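Local coordinates for protein type IV pilus biogenesis factor PilY1 (Pseudomonas aeruginosa, PDB 3HX6) that takes part in type IV pilus assembly, calcium-dependent twitching motility and adhesion to host cells, here represented by its C-terminal domain, at residues G390-Q395 with G433-F438. The protein carries 3 engineered substitutions. Numbering follows the deposited sequence.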
ATOM      1  N   GLY A 390       7.069 -24.401  33.278  1.00 19.35           N
ATOM      2  CA  GLY A 390       6.262 -24.222  34.476  1.00 18.48           C
ATOM      3  C   GLY A 390       5.962 -22.771  34.812  1.00 19.51           C
ATOM      4  O   GLY A 390       4.952 -22.470  35.456  1.00 19.09           O
ATOM      5  N   ASN A 391       6.836 -21.866  34.382  1.00 18.08           N
ATOM      6  CA  ASN A 391       6.642 -20.440  34.638  1.00 17.03           C
ATOM      7  C   ASN A 391       5.854 -19.790  33.510  1.00 18.05           C
ATOM      8  O   ASN A 391       5.634 -18.578  33.517  1.00 18.59           O
ATOM      9  CB  ASN A 391       7.988 -19.736  34.745  1.00 16.51           C
ATOM     10  CG  ASN A 391       8.928 -20.431  35.698  1.00 19.87           C
ATOM     11  OD1 ASN A 391       9.921 -21.023  35.281  1.00 18.24           O
ATOM     12  ND2 ASN A 391       8.613 -20.375  36.986  1.00 17.95           N
ATOM     13  N   LEU A 392       5.430 -20.596  32.544  1.00 16.58           N
ATOM     14  CA  LEU A 392       4.710 -20.078  31.388  1.00 15.57           C
ATOM     15  C   LEU A 392       3.292 -20.618  31.288  1.00 15.88           C
ATOM     16  O   LEU A 392       2.974 -21.659  31.854  1.00 16.90           O
ATOM     17  CB  LEU A 392       5.475 -20.444  30.108  1.00 14.37           C
ATOM     18  CG  LEU A 392       6.990 -20.216  30.117  1.00 12.28           C
ATOM     19  CD1 LEU A 392       7.594 -20.722  28.813  1.00 11.59           C
ATOM     20  CD2 LEU A 392       7.290 -18.736  30.316  1.00 10.83           C
ATOM     21  N   GLN A 393       2.447 -19.894  30.563  1.00 15.82           N
ATOM     22  CA  GLN A 393       1.075 -20.314  30.357  1.00 16.93           C
ATOM     23  C   GLN A 393       1.026 -21.141  29.086  1.00 17.54           C
ATOM     24  O   GLN A 393       1.382 -20.669  28.007  1.00 17.49           O
ATOM     25  CB  GLN A 393       0.148 -19.115  30.198  1.00 17.20           C
ATOM     26  CG  GLN A 393      -1.274 -19.514  29.837  1.00 17.61           C
ATOM     27  CD  GLN A 393      -1.855 -20.491  30.838  1.00 18.73           C
ATOM     28  OE1 GLN A 393      -1.802 -20.254  32.042  1.00 21.96           O
ATOM     29  NE2 GLN A 393      -2.413 -21.591  30.350  1.00 15.47           N
ATOM     30  N   GLN A 394       0.586 -22.380  29.222  1.00 17.86           N
ATOM     31  CA  GLN A 394       0.480 -23.271  28.086  1.00 18.11           C
ATOM     32  C   GLN A 394      -0.719 -22.908  27.217  1.00 17.37           C
ATOM     33  O   GLN A 394      -1.746 -22.445  27.715  1.00 17.67           O
ATOM     34  CB  GLN A 394       0.331 -24.714  28.577  1.00 18.81           C
ATOM     35  CG  GLN A 394       0.082 -25.735  27.481  1.00 20.03           C
ATOM     36  CD  GLN A 394      -0.246 -27.109  28.047  1.00 24.83           C
ATOM     37  OE1 GLN A 394      -1.186 -27.258  28.829  1.00 23.46           O
ATOM     38  NE2 GLN A 394       0.526 -28.114  27.655  1.00 22.74           N
ATOM     39  N   GLN A 395      -0.561 -23.097  25.913  1.00 14.44           N
ATOM     40  CA  GLN A 395      -1.631 -22.875  24.949  1.00 14.06           C
ATOM     41  C   GLN A 395      -1.561 -24.153  24.118  1.00 16.27           C
ATOM     42  O   GLN A 395      -0.518 -24.815  24.074  1.00 15.72           O
ATOM     43  CB  GLN A 395      -1.360 -21.656  24.056  1.00 13.71           C
ATOM     44  CG  GLN A 395      -1.188 -20.317  24.783  1.00 12.45           C
ATOM     45  CD  GLN A 395      -2.467 -19.785  25.424  1.00 15.44           C
ATOM     46  OE1 GLN A 395      -2.438 -18.778  26.143  1.00 16.04           O
ATOM     47  NE2 GLN A 395      -3.591 -20.446  25.164  1.00  9.85           N
ATOM     48  N   GLY A 433       5.604 -15.831  30.671  1.00 17.13           N
ATOM     49  CA  GLY A 433       5.366 -16.015  29.257  1.00 16.47           C
ATOM     50  C   GLY A 433       4.392 -17.120  28.924  1.00 15.48           C
ATOM     51  O   GLY A 433       3.493 -17.451  29.706  1.00 14.74           O
ATOM     52  N   TRP A 434       4.596 -17.705  27.751  1.00 12.83           N
ATOM     53  CA  TRP A 434       3.728 -18.757  27.270  1.00 13.65           C
ATOM     54  C   TRP A 434       4.457 -19.666  26.300  1.00 13.68           C
ATOM     55  O   TRP A 434       5.571 -19.371  25.880  1.00 13.13           O
ATOM     56  CB  TRP A 434       2.519 -18.135  26.563  1.00 12.76           C
ATOM     57  CG  TRP A 434       2.877 -17.088  25.505  1.00 12.85           C
ATOM     58  CD1 TRP A 434       2.826 -15.729  25.645  1.00 11.18           C
ATOM     59  CD2 TRP A 434       3.265 -17.332  24.142  1.00 10.69           C
ATOM     60  NE1 TRP A 434       3.144 -15.110  24.453  1.00 12.57           N
ATOM     61  CE2 TRP A 434       3.416 -16.071  23.516  1.00 12.87           C
ATOM     62  CE3 TRP A 434       3.493 -18.491  23.388  1.00 10.59           C
ATOM     63  CZ2 TRP A 434       3.783 -15.941  22.171  1.00  9.08           C
ATOM     64  CZ3 TRP A 434       3.861 -18.359  22.044  1.00  9.33           C
ATOM     65  CH2 TRP A 434       3.999 -17.093  21.455  1.00 10.25           C
ATOM     66  N   TYR A 435       3.823 -20.782  25.963  1.00 14.32           N
ATOM     67  CA  TYR A 435       4.387 -21.711  24.999  1.00 14.35           C
ATOM     68  C   TYR A 435       3.253 -22.438  24.301  1.00 13.46           C
ATOM     69  O   TYR A 435       2.151 -22.546  24.828  1.00 11.98           O
ATOM     70  CB  TYR A 435       5.346 -22.712  25.657  1.00 15.76           C
ATOM     71  CG  TYR A 435       4.703 -23.755  26.549  1.00 19.48           C
ATOM     72  CD1 TYR A 435       4.512 -23.519  27.909  1.00 19.66           C
ATOM     73  CD2 TYR A 435       4.328 -25.002  26.038  1.00 21.44           C
ATOM     74  CE1 TYR A 435       3.969 -24.503  28.745  1.00 21.21           C
ATOM     75  CE2 TYR A 435       3.782 -25.989  26.861  1.00 19.91           C
ATOM     76  CZ  TYR A 435       3.607 -25.733  28.211  1.00 21.74           C
ATOM     77  OH  TYR A 435       3.073 -26.702  29.026  1.00 24.48           O
ATOM     78  N   LEU A 436       3.524 -22.907  23.095  1.00 14.48           N
ATOM     79  CA  LEU A 436       2.538 -23.621  22.306  1.00 13.96           C
ATOM     80  C   LEU A 436       3.285 -24.712  21.557  1.00 14.85           C
ATOM     81  O   LEU A 436       4.103 -24.412  20.701  1.00 14.16           O
ATOM     82  CB  LEU A 436       1.879 -22.661  21.306  1.00 12.25           C
ATOM     83  CG  LEU A 436       0.939 -23.240  20.240  1.00 14.80           C
ATOM     84  CD1 LEU A 436      -0.314 -23.790  20.908  1.00 14.74           C
ATOM     85  CD2 LEU A 436       0.562 -22.153  19.231  1.00 17.58           C
ATOM     86  N   ASP A 437       3.027 -25.972  21.887  1.00 16.08           N
ATOM     87  CA  ASP A 437       3.690 -27.059  21.181  1.00 17.49           C
ATOM     88  C   ASP A 437       3.010 -27.189  19.820  1.00 17.55           C
ATOM     89  O   ASP A 437       1.781 -27.101  19.715  1.00 17.77           O
ATOM     90  CB  ASP A 437       3.579 -28.376  21.959  1.00 19.07           C
ATOM     91  CG  ASP A 437       4.455 -28.400  23.209  1.00 21.46           C
ATOM     92  OD1 ASP A 437       5.686 -28.232  23.088  1.00 22.29           O
ATOM     93  OD2 ASP A 437       3.913 -28.588  24.317  1.00 24.62           O
ATOM     94  N   PHE A 438       3.812 -27.365  18.776  1.00 15.54           N
ATOM     95  CA  PHE A 438       3.270 -27.501  17.434  1.00 13.48           C
ATOM     96  C   PHE A 438       2.703 -28.903  17.245  1.00 14.53           C
ATOM     97  O   PHE A 438       3.382 -29.813  16.763  1.00 11.93           O
ATOM     98  CB  PHE A 438       4.354 -27.214  16.396  1.00 12.77           C
ATOM     99  CG  PHE A 438       4.749 -25.765  16.328  1.00 13.79           C
ATOM    100  CD1 PHE A 438       3.808 -24.790  16.015  1.00 14.18           C
ATOM    101  CD2 PHE A 438       6.054 -25.376  16.584  1.00 14.11           C
ATOM    102  CE1 PHE A 438       4.163 -23.445  15.957  1.00 13.16           C
ATOM    103  CE2 PHE A 438       6.423 -24.032  16.531  1.00 14.92           C
ATOM    104  CZ  PHE A 438       5.474 -23.066  16.215  1.00 13.03           C
TER
HETATM  105  O   HOH W   1       1.564 -28.763  25.334  1.00 21.77           O
HETATM  106  O   HOH W   2       0.562 -26.996  23.235  1.00 19.89           O
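Gly-433 begins the pairing by taking a backbone bond from Gln-393, whose N lies 2.8 Å from Gly-433 O. Leu-392 folds its CD2 branch tightly onto the glycine, with Leu-392 CD2 just 3.5 Å from Gly-433 CA.

Trp-434 turns its indole to the other side of the sheet, the side shared with Gln-393, and its NE1 is bonded to Pro-485 O. Gln-393 bends at chi2, bringing its NE2 onto an in-plane lone pair of Gln-394 O.

Tyr-435 buries more surface in the contact than any other residue. Tyr-435 N donates to Gln-393 O at 3.2 Å. Gln-395 N in turn donates to Tyr-435 O, 3.0 Å away. With CG set between the backbone N and carbonyl carbon (chi1 70°), the ring lies against the neighbouring strand: Gln-394 CA stands over one face, 4.0 Å from the centroid of the Tyr-435 ring, a CH-pi contact, while Leu-392 CB meets the edge. The extended Gln-394 side chain crosses the phenol end obliquely, CB and CG against CZ and OH, with its amide plane 50° from the ring; NE2 comes near the hydroxyl at too poor an angle to bond.

Leu-436 lays CD1 against the backbone of Gln-395, with Leu-436 CD1 3.3 Å from Gln-395 O.

At Asp-437 the strands have parted: Asp-437 N and Gln-395 O are 4.3 Å apart, and a water bridges them where the next direct bond would fall. A second water joins Asp-437 OD2 to Gln-394 NE2, weakly at the amide, while Asp-437 OD1 holds Arg-389 and Thr-367.

The example is a parallel strand pair whose short segment axes cross at 28° and which opens at Asp-437. Strand 433-437 pairs antiparallel with 367-373 on its other edge, completing a four-stranded antiparallel array with 333-336 and 343-348, consistent with a beta-propeller blade whose outer strand is flanked by the excursion that precedes it.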